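Local coordinates for alpha-amylase G-6 (Bacillus halodurans, PDB 2C3G), which carries a family 26 carbohydrate-binding module that probably binds starch and related alpha-glucans, at residues 5-10 / 55-60; 9-14 / 86-91; 22-27 / 38-43; 60-65 / 78-83. All blocks are in the same frame, centred on the assembly; numbering follows the deposited sequence.

Contact 1: residues 5-10 / 55-60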
loop_
_atom_site.group_PDB
_atom_site.type_symbol
_atom_site.label_atom_id
_atom_site.label_comp_id
_atom_site.label_asym_id
_atom_site.label_seq_id
_atom_site.Cartn_x
_atom_site.Cartn_y
_atom_site.Cartn_z
ATOM N N SER A 5 15.580 1.245 2.292
ATOM C CA SER A 5 14.690 1.302 3.443
ATOM C C SER A 5 13.420 2.089 3.134
ATOM O O SER A 5 13.392 2.956 2.233
ATOM C CB SER A 5 15.397 2.012 4.603
ATOM O OG SER A 5 16.282 1.150 5.291
ATOM N N GLY A 6 12.387 1.848 3.929
ATOM C CA GLY A 6 11.146 2.567 3.785
ATOM C C GLY A 6 9.952 1.790 4.307
ATOM O O GLY A 6 10.001 1.165 5.382
ATOM N N LEU A 7 8.849 1.847 3.562
ATOM C CA LEU A 7 7.663 1.126 4.018
ATOM C C LEU A 7 7.225 0.121 2.973
ATOM O O LEU A 7 6.824 0.509 1.883
ATOM C CB LEU A 7 6.554 2.114 4.443
ATOM C CG LEU A 7 6.178 2.344 5.931
ATOM C CD1 LEU A 7 7.221 1.976 6.990
ATOM C CD2 LEU A 7 5.704 3.772 6.180
ATOM N N THR A 8 7.383 -1.166 3.283
ATOM C CA THR A 8 6.936 -2.252 2.409
ATOM C C THR A 8 5.528 -2.640 2.815
ATOM O O THR A 8 5.236 -2.829 3.991
ATOM C CB THR A 8 7.859 -3.497 2.489
ATOM O OG1 THR A 8 9.167 -3.148 2.053
ATOM C CG2 THR A 8 7.403 -4.575 1.463
ATOM N N ILE A 9 4.640 -2.726 1.844
ATOM C CA ILE A 9 3.258 -3.029 2.134
ATOM C C ILE A 9 2.846 -4.186 1.246
ATOM O O ILE A 9 3.142 -4.179 0.059
ATOM C CB ILE A 9 2.359 -1.725 2.005
ATOM C CG1 ILE A 9 2.362 -0.945 3.328
ATOM C CG2 ILE A 9 0.883 -2.046 1.850
ATOM C CD1 ILE A 9 3.487 -0.069 3.548
ATOM N N TYR A 10 2.223 -5.203 1.839
ATOM C CA TYR A 10 1.683 -6.332 1.082
ATOM C C TYR A 10 0.187 -6.297 1.191
ATOM O O TYR A 10 -0.355 -6.063 2.261
ATOM C CB TYR A 10 2.165 -7.684 1.601
ATOM C CG TYR A 10 3.646 -7.895 1.526
ATOM C CD1 TYR A 10 4.210 -8.658 0.504
ATOM C CD2 TYR A 10 4.483 -7.324 2.476
ATOM C CE1 TYR A 10 5.589 -8.858 0.443
ATOM C CE2 TYR A 10 5.848 -7.504 2.434
ATOM C CZ TYR A 10 6.391 -8.267 1.419
ATOM O OH TYR A 10 7.731 -8.437 1.383
ATOM N N GLU A 55 10.089 3.976 -0.780
ATOM C CA GLU A 55 11.404 4.237 -0.232
ATOM C C GLU A 55 11.491 5.559 0.535
ATOM O O GLU A 55 10.850 6.561 0.164
ATOM C CB GLU A 55 12.477 4.201 -1.330
ATOM C CG GLU A 55 13.819 3.708 -0.789
ATOM C CD GLU A 55 15.018 4.140 -1.597
ATOM O OE1 GLU A 55 14.905 4.324 -2.817
ATOM O OE2 GLU A 55 16.099 4.262 -0.996
ATOM N N GLY A 56 12.300 5.563 1.595
ATOM C CA GLY A 56 12.623 6.808 2.281
ATOM C C GLY A 56 11.651 7.332 3.319
ATOM O O GLY A 56 11.950 8.309 4.013
ATOM N N VAL A 57 10.497 6.679 3.427
ATOM C CA VAL A 57 9.394 7.072 4.315
ATOM C C VAL A 57 9.436 6.326 5.664
ATOM O O VAL A 57 9.731 5.148 5.695
ATOM C CB VAL A 57 8.060 6.817 3.561
ATOM C CG1 VAL A 57 7.684 5.330 3.546
ATOM C CG2 VAL A 57 6.959 7.602 4.120
ATOM N N GLU A 58 9.172 7.011 6.779
ATOM C CA GLU A 58 8.953 6.336 8.073
ATOM C C GLU A 58 7.472 6.205 8.418
ATOM O O GLU A 58 7.078 5.290 9.143
ATOM C CB GLU A 58 9.671 7.045 9.221
ATOM C CG GLU A 58 11.050 7.583 8.868
ATOM C CD GLU A 58 12.157 6.778 9.493
ATOM O OE1 GLU A 58 12.095 5.532 9.401
ATOM O OE2 GLU A 58 13.097 7.375 10.070
ATOM N N SER A 59 6.656 7.138 7.924
ATOM C CA SER A 59 5.206 7.029 8.038
ATOM C C SER A 59 4.528 7.577 6.797
ATOM O O SER A 59 5.134 8.338 6.062
ATOM C CB SER A 59 4.678 7.660 9.340
ATOM O OG SER A 59 4.988 9.032 9.442
ATOM N N VAL A 60 3.277 7.185 6.589
ATOM C CA VAL A 60 2.529 7.393 5.351
ATOM C C VAL A 60 1.069 7.249 5.726
ATOM O O VAL A 60 0.746 6.742 6.812
ATOM C CB VAL A 60 2.937 6.329 4.278
ATOM C CG1 VAL A 60 1.780 5.412 3.832
ATOM C CG2 VAL A 60 3.642 6.953 3.119
HETATM O O HOH W 1 10.880 3.116 7.060
#

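Contact 2: residues 9-14 / 86-91. With CD (cadmium ion), chain C.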
loop_
_atom_site.group_PDB
_atom_site.type_symbol
_atom_site.label_atom_id
_atom_site.label_comp_id
_atom_site.label_asym_id
_atom_site.label_seq_id
_atom_site.Cartn_x
_atom_site.Cartn_y
_atom_site.Cartn_z
ATOM N N ILE A 9 4.640 -2.726 1.844
ATOM C CA ILE A 9 3.258 -3.029 2.134
ATOM C C ILE A 9 2.846 -4.186 1.246
ATOM O O ILE A 9 3.142 -4.179 0.059
ATOM C CB ILE A 9 2.359 -1.725 2.005
ATOM C CG1 ILE A 9 2.362 -0.945 3.328
ATOM C CG2 ILE A 9 0.883 -2.046 1.850
ATOM C CD1 ILE A 9 3.487 -0.069 3.548
ATOM N N TYR A 10 2.223 -5.203 1.839
ATOM C CA TYR A 10 1.683 -6.332 1.082
ATOM C C TYR A 10 0.187 -6.297 1.191
ATOM O O TYR A 10 -0.355 -6.063 2.261
ATOM C CB TYR A 10 2.165 -7.684 1.601
ATOM C CG TYR A 10 3.646 -7.895 1.526
ATOM C CD1 TYR A 10 4.210 -8.658 0.504
ATOM C CD2 TYR A 10 4.483 -7.324 2.476
ATOM C CE1 TYR A 10 5.589 -8.858 0.443
ATOM C CE2 TYR A 10 5.848 -7.504 2.434
ATOM C CZ TYR A 10 6.391 -8.267 1.419
ATOM O OH TYR A 10 7.731 -8.437 1.383
ATOM N N PHE A 11 -0.469 -6.528 0.065
ATOM C CA PHE A 11 -1.902 -6.450 -0.007
ATOM C C PHE A 11 -2.503 -7.759 -0.508
ATOM O O PHE A 11 -2.134 -8.248 -1.557
ATOM C CB PHE A 11 -2.256 -5.299 -0.948
ATOM C CG PHE A 11 -3.717 -5.086 -1.112
ATOM C CD1 PHE A 11 -4.556 -5.067 -0.002
ATOM C CD2 PHE A 11 -4.245 -4.901 -2.363
ATOM C CE1 PHE A 11 -5.913 -4.874 -0.145
ATOM C CE2 PHE A 11 -5.600 -4.722 -2.527
ATOM C CZ PHE A 11 -6.439 -4.706 -1.403
ATOM N N LYS A 12 -3.445 -8.314 0.242
ATOM C CA LYS A 12 -4.186 -9.462 -0.235
ATOM C C LYS A 12 -5.383 -8.953 -1.010
ATOM O O LYS A 12 -6.382 -8.493 -0.422
ATOM C CB LYS A 12 -4.602 -10.383 0.902
ATOM C CG LYS A 12 -5.206 -11.640 0.373
ATOM C CD LYS A 12 -4.629 -12.857 1.004
ATOM C CE LYS A 12 -5.709 -13.607 1.710
ATOM N NZ LYS A 12 -5.320 -15.035 1.932
ATOM N N LYS A 13 -5.245 -8.990 -2.337
ATOM C CA LYS A 13 -6.215 -8.379 -3.245
ATOM C C LYS A 13 -7.492 -9.207 -3.301
ATOM O O LYS A 13 -7.428 -10.436 -3.464
ATOM C CB LYS A 13 -5.616 -8.224 -4.650
ATOM C CG LYS A 13 -6.528 -7.543 -5.669
ATOM C CD LYS A 13 -5.998 -7.669 -7.120
ATOM C CE LYS A 13 -6.351 -9.004 -7.806
ATOM N NZ LYS A 13 -7.817 -9.347 -7.817
ATOM N N PRO A 14 -8.654 -8.554 -3.121
ATOM C CA PRO A 14 -9.945 -9.231 -3.301
ATOM C C PRO A 14 -10.073 -9.678 -4.741
ATOM O O PRO A 14 -9.534 -9.077 -5.673
ATOM C CB PRO A 14 -10.962 -8.149 -2.947
ATOM C CG PRO A 14 -10.168 -7.237 -2.055
ATOM C CD PRO A 14 -8.834 -7.160 -2.696
ATOM N N GLY A 86 3.763 -4.350 7.342
ATOM C CA GLY A 86 3.239 -4.205 6.032
ATOM C C GLY A 86 2.334 -5.282 5.423
ATOM O O GLY A 86 2.330 -5.246 4.266
ATOM N N TRP A 87 1.611 -6.197 6.101
ATOM C CA TRP A 87 0.677 -7.161 5.389
ATOM C C TRP A 87 -0.804 -6.985 5.721
ATOM O O TRP A 87 -1.242 -7.296 6.831
ATOM C CB TRP A 87 1.011 -8.675 5.594
ATOM C CG TRP A 87 2.376 -9.051 5.328
ATOM C CD1 TRP A 87 3.477 -8.610 5.997
ATOM C CD2 TRP A 87 2.850 -9.942 4.307
ATOM N NE1 TRP A 87 4.611 -9.165 5.453
ATOM C CE2 TRP A 87 4.251 -9.990 4.413
ATOM C CE3 TRP A 87 2.224 -10.708 3.302
ATOM C CZ2 TRP A 87 5.059 -10.774 3.552
ATOM C CZ3 TRP A 87 3.011 -11.470 2.439
ATOM C CH2 TRP A 87 4.418 -11.512 2.585
ATOM N N PHE A 88 -1.598 -6.535 4.747
ATOM C CA PHE A 88 -3.026 -6.336 4.984
ATOM C C PHE A 88 -3.954 -7.357 4.287
ATOM O O PHE A 88 -3.970 -7.428 3.084
ATOM C CB PHE A 88 -3.403 -4.908 4.604
ATOM C CG PHE A 88 -4.833 -4.574 4.876
ATOM C CD1 PHE A 88 -5.252 -4.207 6.154
ATOM C CD2 PHE A 88 -5.769 -4.643 3.863
ATOM C CE1 PHE A 88 -6.585 -3.859 6.395
ATOM C CE2 PHE A 88 -7.083 -4.306 4.095
ATOM C CZ PHE A 88 -7.490 -3.901 5.360
ATOM N N ASP A 89 -4.716 -8.134 5.064
ATOM C CA ASP A 89 -5.724 -9.054 4.530
ATOM C C ASP A 89 -7.143 -8.772 5.045
ATOM O O ASP A 89 -7.976 -9.667 5.101
ATOM C CB ASP A 89 -5.370 -10.483 4.909
ATOM C CG ASP A 89 -5.416 -10.729 6.402
ATOM O OD1 ASP A 89 -4.811 -11.782 6.788
ATOM O OD2 ASP A 89 -6.011 -9.996 7.288
ATOM N N GLY A 90 -7.423 -7.527 5.418
ATOM C CA GLY A 90 -8.629 -7.199 6.152
ATOM C C GLY A 90 -8.231 -6.833 7.569
ATOM O O GLY A 90 -8.942 -6.109 8.248
ATOM N N GLU A 91 -7.090 -7.345 8.015
ATOM C CA GLU A 91 -6.433 -6.857 9.233
ATOM C C GLU A 91 -4.951 -6.688 8.902
ATOM O O GLU A 91 -4.449 -7.306 7.959
ATOM C CB GLU A 91 -6.614 -7.829 10.403
ATOM C CG GLU A 91 -5.897 -7.432 11.695
ATOM C CD GLU A 91 -6.420 -6.105 12.280
ATOM O OE1 GLU A 91 -7.522 -6.161 12.902
ATOM O OE2 GLU A 91 -5.755 -5.029 12.103
HETATM CD CD CD C . -5.491 -11.733 8.803
HETATM O O HOH W 2 -5.103 -13.759 5.055
HETATM O O HOH W 3 -4.921 -13.835 9.484
#

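Contact 3: residues 22-27 / 38-43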
loop_
_atom_site.group_PDB
_atom_site.type_symbol
_atom_site.label_atom_id
_atom_site.label_comp_id
_atom_site.label_asym_id
_atom_site.label_seq_id
_atom_site.Cartn_x
_atom_site.Cartn_y
_atom_site.Cartn_z
ATOM N N LEU A 22 -1.117 1.295 -5.111
ATOM C CA LEU A 22 -0.957 1.820 -3.752
ATOM C C LEU A 22 -0.949 3.352 -3.738
ATOM O O LEU A 22 0.014 3.981 -4.153
ATOM C CB LEU A 22 0.311 1.265 -3.072
ATOM C CG LEU A 22 0.480 1.694 -1.600
ATOM C CD1 LEU A 22 -0.546 1.008 -0.695
ATOM C CD2 LEU A 22 1.907 1.517 -1.065
ATOM N N TYR A 23 -2.026 3.939 -3.238
ATOM C CA TYR A 23 -2.096 5.384 -3.097
ATOM C C TYR A 23 -1.701 5.795 -1.674
ATOM O O TYR A 23 -2.177 5.212 -0.702
ATOM C CB TYR A 23 -3.504 5.908 -3.454
ATOM C CG TYR A 23 -3.616 7.405 -3.279
ATOM C CD1 TYR A 23 -2.897 8.267 -4.097
ATOM C CD2 TYR A 23 -4.409 7.957 -2.265
ATOM C CE1 TYR A 23 -2.975 9.627 -3.928
ATOM C CE2 TYR A 23 -4.500 9.321 -2.100
ATOM C CZ TYR A 23 -3.773 10.149 -2.930
ATOM O OH TYR A 23 -3.839 11.512 -2.780
ATOM N N TYR A 24 -0.832 6.797 -1.578
ATOM C CA TYR A 24 -0.284 7.284 -0.298
ATOM C C TYR A 24 0.023 8.785 -0.325
ATOM O O TYR A 24 0.456 9.337 -1.337
ATOM C CB TYR A 24 0.980 6.511 0.113
ATOM C CG TYR A 24 2.116 6.632 -0.866
ATOM C CD1 TYR A 24 2.198 5.778 -1.962
ATOM C CD2 TYR A 24 3.115 7.597 -0.700
ATOM C CE1 TYR A 24 3.219 5.882 -2.872
ATOM C CE2 TYR A 24 4.163 7.710 -1.608
ATOM C CZ TYR A 24 4.201 6.844 -2.704
ATOM O OH TYR A 24 5.226 6.916 -3.623
ATOM N N TYR A 25 -0.201 9.427 0.818
ATOM C CA TYR A 25 0.003 10.863 0.960
ATOM C C TYR A 25 0.580 11.161 2.356
ATOM O O TYR A 25 1.038 10.248 3.042
ATOM C CB TYR A 25 -1.308 11.628 0.692
ATOM C CG TYR A 25 -2.466 11.193 1.565
ATOM C CD1 TYR A 25 -3.186 10.046 1.267
ATOM C CD2 TYR A 25 -2.846 11.932 2.684
ATOM C CE1 TYR A 25 -4.238 9.637 2.040
ATOM C CE2 TYR A 25 -3.915 11.521 3.482
ATOM C CZ TYR A 25 -4.608 10.373 3.150
ATOM O OH TYR A 25 -5.667 9.916 3.909
ATOM N N ASP A 26 0.499 12.417 2.798
ATOM C CA ASP A 26 1.330 12.915 3.899
ATOM C C ASP A 26 2.377 11.929 4.431
ATOM O O ASP A 26 2.229 11.322 5.470
ATOM C CB ASP A 26 0.609 13.825 4.960
ATOM C CG ASP A 26 -0.389 13.092 5.868
ATOM O OD1 ASP A 26 -1.554 12.901 5.441
ATOM O OD2 ASP A 26 -0.139 12.776 7.060
ATOM N N THR A 27 3.415 11.800 3.612
ATOM C CA THR A 27 4.641 11.075 3.877
ATOM C C THR A 27 5.500 11.854 4.851
ATOM O O THR A 27 5.479 13.088 4.859
ATOM C CB THR A 27 5.436 10.920 2.545
ATOM O OG1 THR A 27 5.606 12.207 1.926
ATOM C CG2 THR A 27 4.634 10.127 1.490
ATOM N N GLU A 38 -2.073 8.120 -10.768
ATOM C CA GLU A 38 -0.667 7.785 -11.002
ATOM C C GLU A 38 -0.042 6.943 -9.861
ATOM O O GLU A 38 1.160 6.657 -9.882
ATOM C CB GLU A 38 0.148 9.051 -11.294
ATOM C CG GLU A 38 1.280 9.384 -10.315
ATOM C CD GLU A 38 2.192 10.503 -10.808
ATOM O OE1 GLU A 38 2.617 10.451 -11.993
ATOM O OE2 GLU A 38 2.494 11.439 -10.015
ATOM N N ALA A 39 -0.865 6.554 -8.880
ATOM C CA ALA A 39 -0.465 5.600 -7.837
ATOM C C ALA A 39 0.289 4.391 -8.430
ATOM O O ALA A 39 -0.125 3.836 -9.466
ATOM C CB ALA A 39 -1.680 5.139 -7.018
ATOM N N PRO A 40 1.402 4.014 -7.802
ATOM C CA PRO A 40 2.212 2.892 -8.273
ATOM C C PRO A 40 1.459 1.574 -8.249
ATOM O O PRO A 40 0.687 1.308 -7.322
ATOM C CB PRO A 40 3.363 2.829 -7.261
ATOM C CG PRO A 40 3.413 4.188 -6.625
ATOM C CD PRO A 40 1.981 4.642 -6.600
ATOM N N GLU A 41 1.699 0.766 -9.277
ATOM C CA GLU A 41 1.276 -0.628 -9.303
ATOM C C GLU A 41 1.889 -1.401 -8.140
ATOM O O GLU A 41 3.039 -1.196 -7.772
ATOM C CB GLU A 41 1.669 -1.291 -10.639
ATOM C CG GLU A 41 1.001 -2.634 -10.933
ATOM C CD GLU A 41 1.725 -3.439 -12.027
ATOM O OE1 GLU A 41 2.240 -2.820 -12.994
ATOM O OE2 GLU A 41 1.795 -4.694 -11.918
ATOM N N MET A 42 1.084 -2.279 -7.564
ATOM C CA MET A 42 1.572 -3.239 -6.593
ATOM C C MET A 42 2.001 -4.519 -7.288
ATOM O O MET A 42 1.193 -5.273 -7.766
ATOM C CB MET A 42 0.539 -3.466 -5.496
ATOM C CG MET A 42 0.374 -2.255 -4.604
ATOM S SD MET A 42 -0.596 -2.633 -3.185
ATOM C CE MET A 42 0.641 -3.287 -2.134
ATOM N N GLU A 43 3.300 -4.719 -7.398
ATOM C CA GLU A 43 3.836 -5.886 -8.088
ATOM C C GLU A 43 3.271 -7.179 -7.475
ATOM O O GLU A 43 2.950 -7.208 -6.301
ATOM C CB GLU A 43 5.361 -5.828 -8.100
ATOM C CG GLU A 43 5.990 -4.636 -7.334
ATOM C CD GLU A 43 6.925 -5.143 -6.257
ATOM O OE1 GLU A 43 6.924 -6.385 -6.061
ATOM O OE2 GLU A 43 7.673 -4.367 -5.613
#

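Contact 4: residues 60-65 / 78-83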
loop_
_atom_site.group_PDB
_atom_site.type_symbol
_atom_site.label_atom_id
_atom_site.label_comp_id
_atom_site.label_asym_id
_atom_site.label_seq_id
_atom_site.Cartn_x
_atom_site.Cartn_y
_atom_site.Cartn_z
ATOM N N VAL A 60 3.277 7.185 6.589
ATOM C CA VAL A 60 2.529 7.393 5.351
ATOM C C VAL A 60 1.069 7.249 5.726
ATOM O O VAL A 60 0.746 6.742 6.812
ATOM C CB VAL A 60 2.937 6.329 4.278
ATOM C CG1 VAL A 60 1.780 5.412 3.832
ATOM C CG2 VAL A 60 3.642 6.953 3.119
ATOM N N ARG A 61 0.194 7.731 4.843
ATOM C CA ARG A 61 -1.236 7.485 4.916
ATOM C C ARG A 61 -1.566 6.782 3.625
ATOM O O ARG A 61 -1.195 7.264 2.574
ATOM C CB ARG A 61 -2.012 8.809 5.004
ATOM C CG ARG A 61 -2.720 9.034 6.316
ATOM C CD ARG A 61 -2.374 10.343 6.964
ATOM N NE ARG A 61 -3.223 10.607 8.134
ATOM C CZ ARG A 61 -2.778 10.960 9.338
ATOM N NH1 ARG A 61 -3.634 11.167 10.316
ATOM N NH2 ARG A 61 -1.484 11.092 9.580
ATOM N N LEU A 62 -2.253 5.642 3.689
ATOM C CA LEU A 62 -2.459 4.857 2.463
ATOM C C LEU A 62 -3.855 4.268 2.180
ATOM O O LEU A 62 -4.636 3.962 3.073
ATOM C CB LEU A 62 -1.365 3.779 2.326
ATOM C CG LEU A 62 -1.355 2.581 3.293
ATOM C CD1 LEU A 62 -2.331 1.505 2.834
ATOM C CD2 LEU A 62 0.055 2.035 3.436
ATOM N N LEU A 63 -4.145 4.115 0.898
ATOM C CA LEU A 63 -5.316 3.356 0.465
ATOM C C LEU A 63 -4.904 2.405 -0.654
ATOM O O LEU A 63 -4.016 2.709 -1.434
ATOM C CB LEU A 63 -6.427 4.290 -0.045
ATOM C CG LEU A 63 -7.024 5.337 0.897
ATOM C CD1 LEU A 63 -6.512 6.733 0.536
ATOM C CD2 LEU A 63 -8.526 5.307 0.847
ATOM N N PHE A 64 -5.568 1.260 -0.717
ATOM C CA PHE A 64 -5.486 0.358 -1.858
ATOM C C PHE A 64 -6.584 0.717 -2.849
ATOM O O PHE A 64 -7.657 1.180 -2.455
ATOM C CB PHE A 64 -5.631 -1.095 -1.394
ATOM C CG PHE A 64 -4.645 -1.471 -0.330
ATOM C CD1 PHE A 64 -3.294 -1.592 -0.641
ATOM C CD2 PHE A 64 -5.054 -1.645 0.986
ATOM C CE1 PHE A 64 -2.358 -1.908 0.349
ATOM C CE2 PHE A 64 -4.125 -1.970 1.989
ATOM C CZ PHE A 64 -2.776 -2.095 1.673
ATOM N N LYS A 65 -6.296 0.519 -4.133
ATOM C CA LYS A 65 -7.247 0.749 -5.213
ATOM C C LYS A 65 -6.914 -0.099 -6.442
ATOM O O LYS A 65 -5.782 -0.545 -6.608
ATOM C CB LYS A 65 -7.263 2.228 -5.605
ATOM C CG LYS A 65 -5.964 2.780 -6.151
ATOM C CD LYS A 65 -6.094 4.266 -6.483
ATOM C CE LYS A 65 -7.003 4.500 -7.670
ATOM N NZ LYS A 65 -6.315 4.222 -8.940
ATOM N N PRO A 78 -10.648 8.052 5.251
ATOM C CA PRO A 78 -9.273 8.533 5.080
ATOM C C PRO A 78 -8.351 7.314 4.951
ATOM O O PRO A 78 -8.784 6.211 5.299
ATOM C CB PRO A 78 -9.004 9.270 6.392
ATOM C CG PRO A 78 -9.789 8.479 7.425
ATOM C CD PRO A 78 -11.043 7.989 6.677
ATOM N N GLY A 79 -7.114 7.513 4.487
ATOM C CA GLY A 79 -6.131 6.435 4.385
ATOM C C GLY A 79 -5.851 5.660 5.670
ATOM O O GLY A 79 -6.223 6.084 6.761
ATOM N N PHE A 80 -5.235 4.489 5.541
ATOM C CA PHE A 80 -4.699 3.776 6.712
ATOM C C PHE A 80 -3.388 4.450 7.073
ATOM O O PHE A 80 -2.582 4.696 6.191
ATOM C CB PHE A 80 -4.378 2.296 6.397
ATOM C CG PHE A 80 -5.578 1.400 6.234
ATOM C CD1 PHE A 80 -6.584 1.353 7.188
ATOM C CD2 PHE A 80 -5.666 0.548 5.132
ATOM C CE1 PHE A 80 -7.691 0.500 7.025
ATOM C CE2 PHE A 80 -6.750 -0.313 4.971
ATOM C CZ PHE A 80 -7.763 -0.337 5.918
ATOM N N PHE A 81 -3.168 4.744 8.348
ATOM C CA PHE A 81 -1.875 5.285 8.768
ATOM C C PHE A 81 -0.909 4.152 9.088
ATOM O O PHE A 81 -1.275 3.223 9.816
ATOM C CB PHE A 81 -1.994 6.247 9.965
ATOM C CG PHE A 81 -0.657 6.672 10.532
ATOM C CD1 PHE A 81 0.067 7.690 9.946
ATOM C CD2 PHE A 81 -0.105 6.017 11.642
ATOM C CE1 PHE A 81 1.309 8.055 10.450
ATOM C CE2 PHE A 81 1.137 6.382 12.149
ATOM C CZ PHE A 81 1.836 7.397 11.554
ATOM N N ARG A 82 0.309 4.251 8.530
ATOM C CA ARG A 82 1.459 3.349 8.753
ATOM C C ARG A 82 2.707 4.205 8.475
ATOM O O ARG A 82 2.590 5.093 7.677
ATOM C CB ARG A 82 1.477 2.323 7.608
ATOM C CG ARG A 82 0.474 1.232 7.595
ATOM C CD ARG A 82 1.100 -0.102 7.873
ATOM N NE ARG A 82 0.389 -0.666 8.992
ATOM C CZ ARG A 82 0.778 -1.677 9.747
ATOM N NH1 ARG A 82 -0.018 -2.049 10.728
ATOM N NH2 ARG A 82 1.912 -2.311 9.549
ATOM N N ASP A 83 3.922 4.048 8.998
ATOM C CA ASP A 83 4.474 3.790 10.332
ATOM C C ASP A 83 5.265 2.486 10.570
ATOM O O ASP A 83 6.239 2.499 11.302
ATOM C CB ASP A 83 3.653 4.405 11.476
ATOM C CG ASP A 83 4.021 3.871 12.845
ATOM O OD1 ASP A 83 4.644 4.602 13.666
ATOM O OD2 ASP A 83 3.662 2.733 13.198
HETATM O O HOH W 4 -5.480 8.418 8.492
#

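Contact 1: residues 5-10 / 55-60
At one end of this beta-sandwich module, Gly6 of strand 6-12 pairs with Glu55 as an antiparallel non-hydrogen-bonded bridge, just where the chain leaves the five-stranded sheet for strand 59-66 of the other sheet. The next rung is a nearly straight bond (170°) from Gly56 N to Ser5 O, 2.9 Å long, with Glu55 CG also close to that oxygen. A beta carbon on Gly6 would collide with Glu55 CA; its bare CA instead lies 3.5 Å from Val57 O in a CA-H...O contact. Inside, the side chains of Leu7 and Val57 cross at about a right angle. Val57 CG1, set between its backbone N and carbonyl carbon (chi1 77°), meets Leu7 CB at 3.5 Å and Leu7 CD2 at 3.6 Å. The CD2 methyl also reaches Glu58 O at 3.6 Å and Val60 CB at 4.2 Å. An alanine in place of Leu7 would probably leave a gap beside Glu58 O and Val60 CB, with Val57 CG1 keeping only its touch to the beta carbon. Glu58 and Ser59 both face Asn28 in a classic beta bulge. A water bridges the two segments, donating to Gly6 O and Val57 O, each at 2.7 Å.

Contact 2: residues 9-14 / 86-91
Tyr10 and Trp87 stack face to face across two parallel neighbours of the five-stranded sheet of the sandwich, strands 6-12 and 86-88. Their side chains lie side by side and point the same way, with Tyr10 CG anti to its carbonyl carbon (chi1 -62°). Tyr10 CB sits over the face of the indole's six-membered ring, 3.5 Å from Trp87 CE3, and CG lies above Trp87 CD2. On one flank CD1 and CE1 pass over Trp87 CH2; on the other CD2 comes to 3.3 Å from Trp87 CE2, with Gly86 O at that edge of the tyrosine ring, and CE2 lies 3.5 Å from Trp87 CZ2. CZ ends over the same CZ2, and OH is the last atom beside it. The two six-membered rings are 3.6 Å apart at their centroids and only 5° from parallel. On the other face of the sheet Phe11 CE1 approaches the edge of the Phe88 ring at CD2. The backbone ladder includes Phe88 N to Tyr10 O, 2.8 Å, and Lys12 N to Phe88 O. Beyond the strand Asp89 grips a cadmium ion with both oxygens, OD1 at 2.1 Å and OD2 at 2.4 Å; His93 and a water also bind it. OD2 further accepts Glu91 N through its anti lone pair, an Asx turn. A second water donates to Asp89 OD1 at 2.6 Å and holds Lys12 NZ weakly.

Contact 3: residues 22-27 / 38-43
The Tyr23 ring has Ala39 CB at its edge, near its plane, while the Tyr24 ring meets Pro40 through CE1, 4.1 Å from Pro40 CD, and has Thr27 CG2 in plane at its edge. Tyr24 and the proline ring cross at about a right angle. The contact joins strand 20-28, on the border of the three-stranded sheet of the sandwich, to the loop that leads across to strand 43-46 of the other sheet. Along the backbone Leu22 N donates to Pro40 O at 2.9 Å. Met42 lies against Leu22: its CG is 3.8 Å and its SD 4.0 Å from Leu22 CB. The bend at chi3 (85°) carries Met42 CE on toward Ile9 and Phe11 of the facing sheet. Leu22 and Tyr24 also pack on Ile54 of that sheet, whereas Tyr23 packs on Leu63 and turns its ring edge-to-face with Trp36. Leu22 O faces carbon, Pro40 CD at 3.2 Å and Ala39 CB at 3.5 Å, and is buried with no hydrogen-bond partner in the model; a proline nitrogen carries no hydrogen to offer it. Met42 adds a backbone bond to Pro20 of the same strand, but between segments 22-27 and 38-43 one backbone bond is made and the rest is mostly apolar packing.

Contact 4: residues 60-65 / 78-83
Leu62 and Phe80 form an antiparallel hydrogen-bonded pair in the beta hairpin of strands 59-66 and 71-82, and each satisfies the other's backbone. Leu62 N donates to Phe80 O at 2.7 Å; Phe80 N returns a 2.6 Å bond to Leu62 O. Further along, the bond from Arg82 N to Val60 O is 3.1 Å long and almost straight (173°), while the bond from Val60 N to Arg82 O, next to a cis peptide, is too short and bent to be trusted. Gly79 N is taken by Tyr25 OH, and Gly79 O by a water that also accepts weakly from Arg61 NE. The Arg61 guanidinium, its plane 60° from the Phe81 ring, brings NH2 to 3.8 Å from Phe81 CD1; NH2 also has a long, weak ion pair with Asp26. On the inner face Phe64 CE2 meets the edge of the Phe80 ring. Leu63 CG packs 3.8 Å from Gly79 CA, and CD1 lies 3.9 Å from it. An alanine in place of Leu63 would probably open a gap beside Gly79 CA. The backbone bonds thus join the hairpin; Leu62, Phe64 and Phe80 pack on one face, while Arg61 lies by Phe81 and a water on the other.

The four contacts lie within one small beta-sandwich module. Contacts 1 and 2 share strand 6-12 of the five-stranded sheet, about 15 Å apart centre to centre; contacts 1 and 4 share strand 59-66 of the three-stranded sheet, their centres about 11 Å apart. Contacts 3 and 4, about 9 Å apart between centres, occupy neighbouring strands there, tied by a probable hydrogen bond from Leu63 N to Tyr23 O. Along the chain contact 3 nests inside the loop closed by contact 1, contact 4 opens after contact 1 closes, and contact 2 encloses contacts 3 and 4. Between the sheets Phe64 meets Phe11 and Phe88, and Phe80 also meets Phe88, so sequence-distant segments build one aromatic core.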